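Local coordinates for glyoxalase family protein (Listeria monocytogenes, PDB 2P7O) that catalyses the hydration of fosfomycin with the help of bound manganese, making the bacterium resistant to this antibiotic, at residues F21-F26 with L116-H120; T9-L15 with I54-D60; E103-Y108 with E126-Y131; F26-I31 with K45-I49. All coordinates share one frame. Where two conformers were deposited one is given. Numbering follows the deposited sequence.

Contact 1 (F21-F26 with L116-H120); sequences FLQNIF and LFELH. With MN (manganese (II) ion), chain C.
One strand turns F117 into an aromatic cluster on one side and a metal ligand to the other. Strand 116-120 is extended and runs almost parallel to the end of a helix, 21-26; the two axes pass 12.2 Å apart at -17°, and the nearest backbone pair is F26 with L119 (CA to CA 9.4 Å). F117 (chi1 m) meets both F21 (t) and F26 (m), the three rings forming the cluster: F21 CE2 to F117 CE1 is 3.8 Å and F26 CZ to F117 CD2 3.8 Å, with ring planes inclined at 44° and 55° and centroids 5.6 and 5.4 Å apart. Two residues on, L119 (m, t) sets CD2 3.8 Å from F26 CE2, at the edge of that ring, while its CD1 lies 4.4 Å from I25 CG2. Between them E118 (t, t) points away from the helix and binds manganese through OE1 at 2.1 Å; its OE2 accepts a 2.6 Å hydrogen bond from water 1, itself a metal ligand. H69, E126 and H7 of the second subunit complete the site. Strand 116-120 runs between strands 69-73 and 106-110, and helix 79-89 packs against F21, I25 and L119, so the contact joins the two modules of the chain.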
# COMPACT_ATOMS: atom_id res chain seq x y z
N PHE A 21 0.50 -4.17 -16.86
CA PHE A 21 0.64 -2.87 -16.23
C PHE A 21 1.94 -2.78 -15.42
O PHE A 21 2.76 -1.87 -15.58
CB PHE A 21 -0.61 -2.72 -15.32
CG PHE A 21 -0.59 -1.42 -14.54
CD1 PHE A 21 -0.94 -0.23 -15.13
CD2 PHE A 21 -0.24 -1.45 -13.21
CE1 PHE A 21 -0.88 0.97 -14.44
CE2 PHE A 21 -0.16 -0.27 -12.50
CZ PHE A 21 -0.55 0.92 -13.11
N LEU A 22 2.17 -3.78 -14.55
CA LEU A 22 3.26 -3.75 -13.61
C LEU A 22 4.63 -3.88 -14.31
O LEU A 22 5.60 -3.26 -13.89
CB LEU A 22 3.16 -4.88 -12.58
CG LEU A 22 1.98 -4.79 -11.61
CD1 LEU A 22 1.97 -6.03 -10.73
CD2 LEU A 22 2.11 -3.49 -10.80
N GLN A 23 4.66 -4.79 -15.28
CA GLN A 23 5.84 -5.07 -16.08
C GLN A 23 6.15 -3.92 -17.06
O GLN A 23 7.28 -3.44 -17.15
CB GLN A 23 5.59 -6.32 -16.97
CG GLN A 23 5.77 -7.63 -16.17
CD GLN A 23 5.61 -8.89 -17.02
OE1 GLN A 23 5.06 -8.90 -18.12
NE2 GLN A 23 6.15 -9.97 -16.47
N ASN A 24 5.17 -3.47 -17.83
CA ASN A 24 5.51 -2.37 -18.77
C ASN A 24 5.87 -1.11 -18.00
O ASN A 24 6.88 -0.53 -18.41
CB ASN A 24 4.33 -2.09 -19.71
CG ASN A 24 4.68 -1.11 -20.80
OD1 ASN A 24 5.16 -1.50 -21.87
ND2 ASN A 24 4.45 0.17 -20.62
N ILE A 25 5.14 -0.68 -16.99
CA ILE A 25 5.41 0.55 -16.25
C ILE A 25 6.53 0.42 -15.22
O ILE A 25 7.45 1.26 -15.23
CB ILE A 25 4.17 1.00 -15.43
CG1 ILE A 25 2.97 1.26 -16.35
CG2 ILE A 25 4.49 2.33 -14.73
CD1 ILE A 25 3.43 2.03 -17.58
N PHE A 26 6.38 -0.56 -14.31
CA PHE A 26 7.34 -0.58 -13.21
C PHE A 26 8.48 -1.56 -13.47
O PHE A 26 9.31 -1.75 -12.56
CB PHE A 26 6.63 -1.08 -11.93
CG PHE A 26 5.49 -0.21 -11.44
CD1 PHE A 26 4.17 -0.59 -11.53
CD2 PHE A 26 5.76 1.01 -10.90
CE1 PHE A 26 3.12 0.26 -11.20
CE2 PHE A 26 4.73 1.84 -10.52
CZ PHE A 26 3.41 1.48 -10.62
N LEU A 116 -4.91 3.77 -7.18
CA LEU A 116 -4.05 4.92 -7.47
C LEU A 116 -2.58 4.63 -7.17
O LEU A 116 -2.20 4.09 -6.13
CB LEU A 116 -4.56 6.08 -6.64
CG LEU A 116 -3.87 7.42 -6.96
CD1 LEU A 116 -4.08 7.83 -8.42
CD2 LEU A 116 -4.48 8.45 -6.03
N PHE A 117 -1.75 5.00 -8.16
CA PHE A 117 -0.31 4.84 -8.01
C PHE A 117 0.33 6.19 -8.33
O PHE A 117 -0.26 7.07 -8.97
CB PHE A 117 0.24 3.88 -9.08
CG PHE A 117 -0.00 2.42 -8.72
CD1 PHE A 117 -1.06 1.70 -9.26
CD2 PHE A 117 0.83 1.76 -7.83
CE1 PHE A 117 -1.30 0.36 -8.94
CE2 PHE A 117 0.63 0.43 -7.48
CZ PHE A 117 -0.43 -0.28 -8.07
N GLU A 118 1.54 6.36 -7.84
CA GLU A 118 2.29 7.58 -8.06
C GLU A 118 3.74 7.19 -8.36
O GLU A 118 4.32 6.34 -7.69
CB GLU A 118 2.17 8.49 -6.84
CG GLU A 118 3.01 9.76 -6.86
CD GLU A 118 2.97 10.59 -5.58
OE1 GLU A 118 2.38 10.09 -4.58
OE2 GLU A 118 3.53 11.72 -5.59
N LEU A 119 4.32 7.85 -9.36
CA LEU A 119 5.77 7.91 -9.51
C LEU A 119 6.27 9.29 -9.07
O LEU A 119 5.80 10.33 -9.56
CB LEU A 119 6.05 7.65 -11.01
CG LEU A 119 5.74 6.19 -11.39
CD1 LEU A 119 6.01 6.04 -12.89
CD2 LEU A 119 6.54 5.16 -10.61
N HIS A 120 7.09 9.28 -8.04
CA HIS A 120 7.40 10.52 -7.34
C HIS A 120 8.88 10.80 -7.57
O HIS A 120 9.70 9.96 -7.18
CB HIS A 120 7.06 10.30 -5.86
CG HIS A 120 7.43 11.44 -4.94
ND1 HIS A 120 6.50 12.16 -4.21
CD2 HIS A 120 8.64 11.89 -4.50
CE1 HIS A 120 7.12 13.06 -3.48
NE2 HIS A 120 8.43 12.94 -3.67
MN MN C . 1.86 10.77 -2.60
O HOH W 1 2.96 12.57 -3.21

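Contact 2 (T9-L15 with I54-D60); sequences TLIVKDL and ICIMEGD
I54 precedes the bridged residues of strand 54-58, its CD1 3.8 Å from L10 CD1; this strand runs parallel to 9-12, the axes coming within 4.6 Å at -27°. C55 starts the pairing beside T9, and C55 O accepts L10 N (2.8 Å). I56, opposite L10, shares the face of L10 and V12; its CD1 reaches L15 CD1 at 3.3 Å. M57 pairs with I11: M57 N donates to L10 O (3.1 Å), M57 O accepts V12 N (2.8 Å), and M57 CG meets I11 CD1 at 3.3 Å. E58, level with V12, bends its carboxylate (chi1 m) to the start of the next helix, where OE2 accepts L15 N at 2.9 Å; D14 is the N-cap there and caps K17 N. G59 leaves the strand, giving N to V12 O at 3.0 Å, and its lack of a side chain matters: a CB would clash with I11 CG2. D60 closes the segment, its O accepting K13 NZ at 2.6 Å. This parallel pair joins the first and last strands of a beta-alpha-beta-beta-beta module, as in the glyoxalase superfamily. Helix 15-26 packs through T18 on V12 and I56, strand 44-49 flanks 54-58, and at T9 the sheet runs on antiparallel into the second subunit.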
# COMPACT_ATOMS: atom_id res chain seq x y z
N THR A 9 -0.49 -6.68 -0.98
CA THR A 9 -1.31 -7.55 -1.81
C THR A 9 -2.43 -6.69 -2.41
O THR A 9 -3.17 -6.01 -1.68
CB THR A 9 -1.87 -8.70 -0.94
OG1 THR A 9 -0.75 -9.58 -0.67
CG2 THR A 9 -3.00 -9.45 -1.63
N LEU A 10 -2.51 -6.72 -3.75
CA LEU A 10 -3.58 -6.00 -4.44
C LEU A 10 -4.55 -7.00 -5.05
O LEU A 10 -4.04 -7.98 -5.63
CB LEU A 10 -3.01 -5.07 -5.54
CG LEU A 10 -2.16 -3.96 -4.87
CD1 LEU A 10 -1.64 -2.95 -5.88
CD2 LEU A 10 -2.88 -3.21 -3.75
N ILE A 11 -5.86 -6.72 -4.96
CA ILE A 11 -6.87 -7.62 -5.58
C ILE A 11 -7.31 -7.02 -6.92
O ILE A 11 -7.49 -5.79 -7.06
CB ILE A 11 -8.13 -7.78 -4.71
CG1 ILE A 11 -7.80 -8.19 -3.26
CG2 ILE A 11 -9.07 -8.79 -5.37
CD1 ILE A 11 -7.21 -9.59 -3.21
N VAL A 12 -7.31 -7.89 -7.94
CA VAL A 12 -7.55 -7.41 -9.28
C VAL A 12 -8.41 -8.38 -10.09
O VAL A 12 -8.43 -9.58 -9.84
CB VAL A 12 -6.26 -7.19 -10.09
CG1 VAL A 12 -5.37 -6.16 -9.42
CG2 VAL A 12 -5.54 -8.51 -10.35
N LYS A 13 -9.14 -7.86 -11.07
CA LYS A 13 -10.04 -8.68 -11.86
C LYS A 13 -9.35 -9.63 -12.82
O LYS A 13 -9.78 -10.80 -13.01
CB LYS A 13 -11.02 -7.79 -12.66
CG LYS A 13 -12.04 -8.61 -13.43
CD LYS A 13 -13.42 -8.14 -13.09
CE LYS A 13 -14.51 -9.13 -13.53
NZ LYS A 13 -15.07 -9.78 -12.30
N ASP A 14 -8.30 -9.09 -13.41
CA ASP A 14 -7.63 -9.85 -14.48
C ASP A 14 -6.13 -9.78 -14.25
O ASP A 14 -5.50 -8.75 -14.48
CB ASP A 14 -8.05 -9.16 -15.77
CG ASP A 14 -7.46 -9.74 -17.04
OD1 ASP A 14 -6.30 -10.23 -17.00
OD2 ASP A 14 -8.26 -9.91 -17.99
N LEU A 15 -5.57 -10.89 -13.79
CA LEU A 15 -4.14 -11.04 -13.55
C LEU A 15 -3.29 -10.79 -14.81
O LEU A 15 -2.14 -10.32 -14.66
CB LEU A 15 -3.90 -12.49 -13.14
CG LEU A 15 -2.48 -13.01 -13.14
CD1 LEU A 15 -1.52 -12.10 -12.36
CD2 LEU A 15 -2.38 -14.42 -12.53
N ILE A 54 5.34 -7.67 -4.14
CA ILE A 54 3.92 -7.40 -4.35
C ILE A 54 3.18 -8.63 -4.85
O ILE A 54 3.63 -9.29 -5.80
CB ILE A 54 3.72 -6.16 -5.22
CG1 ILE A 54 2.23 -5.82 -5.41
CG2 ILE A 54 4.47 -6.21 -6.53
CD1 ILE A 54 1.91 -4.33 -5.49
N CYS A 55 2.09 -8.96 -4.14
CA CYS A 55 1.24 -10.06 -4.62
C CYS A 55 0.01 -9.49 -5.28
O CYS A 55 -0.63 -8.52 -4.74
CB CYS A 55 0.81 -10.87 -3.35
SG CYS A 55 -0.50 -12.05 -3.68
N ILE A 56 -0.36 -10.04 -6.43
CA ILE A 56 -1.69 -9.70 -6.95
C ILE A 56 -2.54 -10.97 -7.01
O ILE A 56 -1.97 -12.03 -7.22
CB ILE A 56 -1.69 -9.08 -8.35
CG1 ILE A 56 -0.90 -9.93 -9.35
CG2 ILE A 56 -1.21 -7.64 -8.30
CD1 ILE A 56 -0.87 -9.32 -10.73
N MET A 57 -3.82 -10.84 -6.74
CA MET A 57 -4.76 -11.93 -6.48
C MET A 57 -6.09 -11.61 -7.18
O MET A 57 -6.54 -10.47 -7.12
CB MET A 57 -4.85 -12.05 -4.96
CG MET A 57 -6.08 -12.53 -4.21
SD MET A 57 -5.69 -12.93 -2.45
CE MET A 57 -4.68 -14.39 -2.79
N GLU A 58 -6.63 -12.52 -8.00
CA GLU A 58 -7.85 -12.25 -8.77
C GLU A 58 -9.01 -12.26 -7.78
O GLU A 58 -9.07 -13.10 -6.88
CB GLU A 58 -8.03 -13.29 -9.90
CG GLU A 58 -7.13 -13.06 -11.12
CD GLU A 58 -7.55 -13.74 -12.38
OE1 GLU A 58 -8.25 -14.79 -12.29
OE2 GLU A 58 -7.15 -13.33 -13.50
N GLY A 59 -9.92 -11.31 -7.96
CA GLY A 59 -11.10 -11.17 -7.12
C GLY A 59 -12.07 -10.15 -7.72
O GLY A 59 -11.56 -9.43 -8.61
N ASP A 60 -13.29 -10.21 -7.25
CA ASP A 60 -14.59 -9.65 -7.43
C ASP A 60 -14.86 -9.09 -8.84
O ASP A 60 -15.26 -9.85 -9.70
CB ASP A 60 -14.93 -8.50 -6.48
CG ASP A 60 -13.66 -7.88 -5.91
OD1 ASP A 60 -12.87 -8.66 -5.33
OD2 ASP A 60 -13.50 -6.65 -6.06

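Contact 3 (E103-Y108 with E126-Y131); sequences EGRSIY and ERLKRY. With MN (manganese (II) ion), chain C.
E103, in the loop before strand 106-108, places OE2 2.8 Å from R130 NE in a salt bridge of charges only, the oxygen sitting over the face of the guanidinium, though its place is less certain. G104 takes both terminal nitrogens of the same arginine at its O, R130 NH1 at 2.7 Å and R130 NH2 at 2.9 Å, and a side chain here would clash with R127 NH2. R105 turns its side chain away, to E96 and D80. S106, where the strand begins, comes nearest in backbone to R127 (CA to CA 7.4 Å), just before the 3-10 turn 128-130; its OG (chi1 m) accepts R127 NH1 at 2.7 Å and is also hydrogen-bonded to E118. In this glyoxalase-superfamily protein the segment after strand 116-120 packs on strand 106-110 and brings E126 to the manganese, OE1 binding the metal at 2.1 Å and also meeting T9 of the second subunit. Y108 (m) reaches into that site, donating OH to E126 OE2 at 2.9 Å and accepting from the metal-bound water 1 at 2.8 Å, while the water accepts R127 N at 3.0 Å. The Y108 ring also packs on Y131, Y108 CD1 to Y131 CE1 3.5 Å, with planes at 77°.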
# COMPACT_ATOMS: atom_id res chain seq x y z
N GLU A 103 10.32 22.69 -8.14
CA GLU A 103 9.22 21.88 -7.55
C GLU A 103 9.44 20.48 -8.10
O GLU A 103 9.81 20.28 -9.26
CB GLU A 103 7.90 22.53 -7.92
CG GLU A 103 6.64 22.10 -7.18
CD GLU A 103 5.42 22.23 -8.08
OE1 GLU A 103 5.57 22.82 -9.18
OE2 GLU A 103 4.33 21.74 -7.73
N GLY A 104 9.33 19.45 -7.29
CA GLY A 104 9.55 18.14 -7.86
C GLY A 104 8.23 17.68 -8.46
O GLY A 104 7.13 18.15 -8.16
N ARG A 105 8.38 16.76 -9.40
CA ARG A 105 7.28 16.23 -10.19
C ARG A 105 6.88 14.83 -9.73
O ARG A 105 7.68 14.02 -9.30
CB ARG A 105 7.78 16.15 -11.65
CG ARG A 105 8.32 17.52 -12.12
CD ARG A 105 8.94 17.33 -13.51
NE ARG A 105 7.85 17.10 -14.50
CZ ARG A 105 8.06 16.79 -15.76
NH1 ARG A 105 9.31 16.58 -16.18
NH2 ARG A 105 7.00 16.63 -16.57
N SER A 106 5.57 14.63 -9.76
CA SER A 106 4.92 13.34 -9.61
C SER A 106 3.97 13.11 -10.79
O SER A 106 3.35 14.04 -11.34
CB SER A 106 4.17 13.31 -8.26
OG SER A 106 5.12 13.16 -7.21
N ILE A 107 3.87 11.81 -11.07
CA ILE A 107 2.85 11.29 -11.96
C ILE A 107 1.87 10.39 -11.19
O ILE A 107 2.22 9.43 -10.51
CB ILE A 107 3.49 10.42 -13.04
CG1 ILE A 107 4.80 11.00 -13.59
CG2 ILE A 107 2.49 10.13 -14.13
CD1 ILE A 107 5.57 9.97 -14.43
N TYR A 108 0.59 10.76 -11.29
CA TYR A 108 -0.46 10.01 -10.62
C TYR A 108 -1.33 9.36 -11.67
O TYR A 108 -1.74 10.05 -12.61
CB TYR A 108 -1.31 11.02 -9.85
CG TYR A 108 -0.73 11.48 -8.54
CD1 TYR A 108 -0.02 12.66 -8.46
CD2 TYR A 108 -0.94 10.76 -7.37
CE1 TYR A 108 0.51 13.11 -7.27
CE2 TYR A 108 -0.42 11.23 -6.16
CZ TYR A 108 0.29 12.42 -6.12
OH TYR A 108 0.81 12.86 -4.90
N GLU A 126 3.51 14.93 0.14
CA GLU A 126 2.33 14.42 -0.56
C GLU A 126 1.84 15.54 -1.48
O GLU A 126 1.64 16.67 -1.03
CB GLU A 126 1.30 14.11 0.53
CG GLU A 126 -0.02 13.56 0.01
CD GLU A 126 0.24 12.59 -1.15
OE1 GLU A 126 0.98 11.63 -0.94
OE2 GLU A 126 -0.32 12.76 -2.28
N ARG A 127 1.59 15.18 -2.71
CA ARG A 127 1.31 16.17 -3.75
C ARG A 127 -0.13 16.18 -4.24
O ARG A 127 -0.46 16.85 -5.22
CB ARG A 127 2.36 15.94 -4.85
CG ARG A 127 3.77 16.17 -4.28
CD ARG A 127 4.84 15.92 -5.37
NE ARG A 127 6.20 16.22 -4.96
CZ ARG A 127 7.28 15.70 -5.55
NH1 ARG A 127 7.18 14.86 -6.59
NH2 ARG A 127 8.49 16.10 -5.11
N LEU A 128 -1.05 15.48 -3.59
CA LEU A 128 -2.45 15.44 -4.03
C LEU A 128 -3.05 16.85 -4.15
O LEU A 128 -3.92 17.05 -5.01
CB LEU A 128 -3.39 14.68 -3.08
CG LEU A 128 -4.89 14.79 -3.32
CD1 LEU A 128 -5.37 13.76 -4.34
CD2 LEU A 128 -5.77 14.66 -2.07
N LYS A 129 -2.63 17.73 -3.26
CA LYS A 129 -3.31 19.05 -3.25
C LYS A 129 -3.11 19.79 -4.57
O LYS A 129 -3.84 20.71 -4.90
CB LYS A 129 -2.74 19.92 -2.12
CG LYS A 129 -1.23 20.12 -2.24
CD LYS A 129 -0.69 21.05 -1.14
CE LYS A 129 0.80 20.81 -0.97
NZ LYS A 129 1.07 20.09 0.31
N ARG A 130 -2.06 19.42 -5.32
CA ARG A 130 -1.77 20.06 -6.57
C ARG A 130 -2.88 19.87 -7.61
O ARG A 130 -2.88 20.60 -8.60
CB ARG A 130 -0.50 19.45 -7.18
CG ARG A 130 0.73 19.81 -6.32
CD ARG A 130 1.95 19.36 -7.16
NE ARG A 130 3.19 19.56 -6.41
CZ ARG A 130 4.35 19.02 -6.78
NH1 ARG A 130 4.42 18.26 -7.90
NH2 ARG A 130 5.45 19.23 -6.06
N TYR A 131 -3.73 18.88 -7.38
CA TYR A 131 -4.76 18.53 -8.35
C TYR A 131 -6.13 18.97 -7.84
O TYR A 131 -7.16 18.32 -8.01
CB TYR A 131 -4.75 17.03 -8.67
CG TYR A 131 -3.41 16.56 -9.15
CD1 TYR A 131 -2.35 16.39 -8.28
CD2 TYR A 131 -3.17 16.31 -10.50
CE1 TYR A 131 -1.11 15.97 -8.73
CE2 TYR A 131 -1.92 15.87 -10.94
CZ TYR A 131 -0.89 15.70 -10.06
OH TYR A 131 0.37 15.26 -10.49
MN MN C . 1.86 10.77 -2.60
O HOH W 2 3.01 16.80 -9.87
O HOH W 1 2.96 12.57 -3.21

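Contact 4 (F26-I31 with K45-I49); sequences FNAEEI and KFFLI
This is a short antiparallel strand pairing at the edge of the N-terminal sheet, formed as the chain leaves helix 15-26 and runs back along strand 45-49. F26 ends the helix, N27 takes a positive phi (57°) that turns the backbone out of it, and A28 enters extended conformation with CA 3.6 Å from L48 O. E29 and L48 form the hydrogen-bonded pair, E29 N to L48 O 2.9 Å and L48 N to E29 O 3.0 Å, with CA atoms 5.2 Å apart. E30 and F47 follow as the non-hydrogen-bonded pair, CA to CA 4.4 Å, and I31 N then donates to F46 O at 2.8 Å. In the beta-alpha-beta-beta-beta module of the glyoxalase superfamily this is the second strand meeting the third: 29-30 is outermost within the chain, and 52-58 lies on the other side of 44-49. On the face of E30 and F47, the side chain of A28 packs between two partners, its CB 4.0 Å from F47 CD2 and 3.6 Å from I49 CG1, while L22 and T19 of the helix touch F47. E30 (t, t) extends to a salt bridge, OE2 to K45 NZ 3.0 Å, and K45 NZ is also hydrogen-bonded to T19. I31 CD1 lies 3.7 Å from L48 CG, and I31 CG2 lies 3.4 Å from F46 CB; the F46 side chain packs on L124 of the second subunit.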
# COMPACT_ATOMS: atom_id res chain seq x y z
N PHE A 26 6.38 -0.56 -14.31
CA PHE A 26 7.34 -0.58 -13.21
C PHE A 26 8.48 -1.56 -13.47
O PHE A 26 9.31 -1.75 -12.56
CB PHE A 26 6.63 -1.08 -11.93
CG PHE A 26 5.49 -0.21 -11.44
CD1 PHE A 26 4.17 -0.59 -11.53
CD2 PHE A 26 5.76 1.01 -10.90
CE1 PHE A 26 3.12 0.26 -11.20
CE2 PHE A 26 4.73 1.84 -10.52
CZ PHE A 26 3.41 1.48 -10.62
N ASN A 27 8.54 -2.24 -14.60
CA ASN A 27 9.59 -3.27 -14.77
C ASN A 27 9.61 -4.34 -13.71
O ASN A 27 10.62 -4.97 -13.38
CB ASN A 27 10.97 -2.61 -14.90
CG ASN A 27 11.06 -2.09 -16.33
OD1 ASN A 27 10.97 -2.91 -17.28
ND2 ASN A 27 11.00 -0.78 -16.42
N ALA A 28 8.40 -4.61 -13.22
CA ALA A 28 8.23 -5.60 -12.15
C ALA A 28 8.68 -6.97 -12.61
O ALA A 28 8.45 -7.36 -13.77
CB ALA A 28 6.76 -5.58 -11.73
N GLU A 29 9.36 -7.68 -11.70
CA GLU A 29 9.94 -8.97 -12.03
C GLU A 29 9.04 -10.06 -11.48
O GLU A 29 8.80 -10.13 -10.27
CB GLU A 29 11.36 -9.05 -11.46
CG GLU A 29 11.92 -10.47 -11.65
CD GLU A 29 12.67 -10.57 -12.97
OE1 GLU A 29 12.22 -9.91 -13.92
OE2 GLU A 29 13.69 -11.29 -13.02
N GLU A 30 8.47 -10.90 -12.29
CA GLU A 30 7.62 -11.99 -11.79
C GLU A 30 8.45 -13.05 -11.05
O GLU A 30 9.59 -13.32 -11.50
CB GLU A 30 6.81 -12.62 -12.93
CG GLU A 30 5.73 -13.60 -12.45
CD GLU A 30 4.81 -13.98 -13.60
OE1 GLU A 30 4.29 -15.12 -13.65
OE2 GLU A 30 4.46 -13.09 -14.40
N ILE A 31 7.88 -13.52 -9.95
CA ILE A 31 8.50 -14.40 -8.97
C ILE A 31 8.06 -15.85 -9.10
O ILE A 31 6.98 -15.99 -9.72
CB ILE A 31 8.06 -13.85 -7.58
CG1 ILE A 31 9.13 -12.88 -7.04
CG2 ILE A 31 7.60 -14.90 -6.60
CD1 ILE A 31 10.48 -13.07 -7.73
N LYS A 45 -0.18 -14.03 -8.34
CA LYS A 45 1.22 -13.90 -8.68
C LYS A 45 1.96 -13.04 -7.64
O LYS A 45 1.41 -12.12 -7.05
CB LYS A 45 1.36 -13.19 -10.02
CG LYS A 45 1.13 -14.10 -11.19
CD LYS A 45 1.53 -13.35 -12.46
CE LYS A 45 0.86 -13.96 -13.67
NZ LYS A 45 1.50 -13.43 -14.89
N PHE A 46 3.26 -13.35 -7.55
CA PHE A 46 4.13 -12.41 -6.84
C PHE A 46 5.10 -11.74 -7.83
O PHE A 46 5.61 -12.37 -8.76
CB PHE A 46 4.89 -13.09 -5.70
CG PHE A 46 4.26 -13.03 -4.33
CD1 PHE A 46 4.66 -12.08 -3.41
CD2 PHE A 46 3.27 -13.95 -3.98
CE1 PHE A 46 4.10 -12.04 -2.13
CE2 PHE A 46 2.71 -13.91 -2.72
CZ PHE A 46 3.12 -12.93 -1.80
N PHE A 47 5.39 -10.48 -7.55
CA PHE A 47 6.37 -9.70 -8.30
C PHE A 47 7.26 -8.96 -7.28
O PHE A 47 6.95 -8.84 -6.08
CB PHE A 47 5.71 -8.60 -9.13
CG PHE A 47 4.78 -9.11 -10.23
CD1 PHE A 47 3.46 -9.35 -9.95
CD2 PHE A 47 5.28 -9.34 -11.49
CE1 PHE A 47 2.67 -9.89 -10.93
CE2 PHE A 47 4.47 -9.87 -12.50
CZ PHE A 47 3.15 -10.18 -12.22
N LEU A 48 8.42 -8.54 -7.75
CA LEU A 48 9.35 -7.71 -7.04
C LEU A 48 9.49 -6.41 -7.84
O LEU A 48 9.77 -6.49 -9.05
CB LEU A 48 10.78 -8.28 -7.02
CG LEU A 48 10.84 -9.66 -6.36
CD1 LEU A 48 12.19 -10.08 -5.82
CD2 LEU A 48 9.80 -9.50 -5.27
N ILE A 49 9.37 -5.31 -7.11
CA ILE A 49 9.56 -3.96 -7.63
C ILE A 49 10.47 -3.21 -6.64
O ILE A 49 10.03 -2.79 -5.57
CB ILE A 49 8.20 -3.25 -7.75
CG1 ILE A 49 7.16 -4.05 -8.54
CG2 ILE A 49 8.39 -1.86 -8.37
CD1 ILE A 49 5.84 -3.31 -8.61

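How the contacts relate
Contacts 2 and 4 build one sheet, strand 52-58 joining 44-49 through I54 O to F47 N (2.8 Å) and I56 N to K45 O (2.8 Å). Contacts 1 and 3 share the other sheet, the manganese and water 1; E118 OE2 lies 2.7 Å from S106 OG. Contact 1 ties the halves together: it shares F26 with contact 4, and F117 CZ lies 3.7 Å from L10 CD1 of contact 2. Contacts 2 and 3, with centres 27 Å apart, do not touch within the chain, yet across the dimer T9 of contact 2 hydrogen-bonds E126 of the second subunit, and the T9 side chain is about 4 Å from a manganese, so each metal site draws on both subunits.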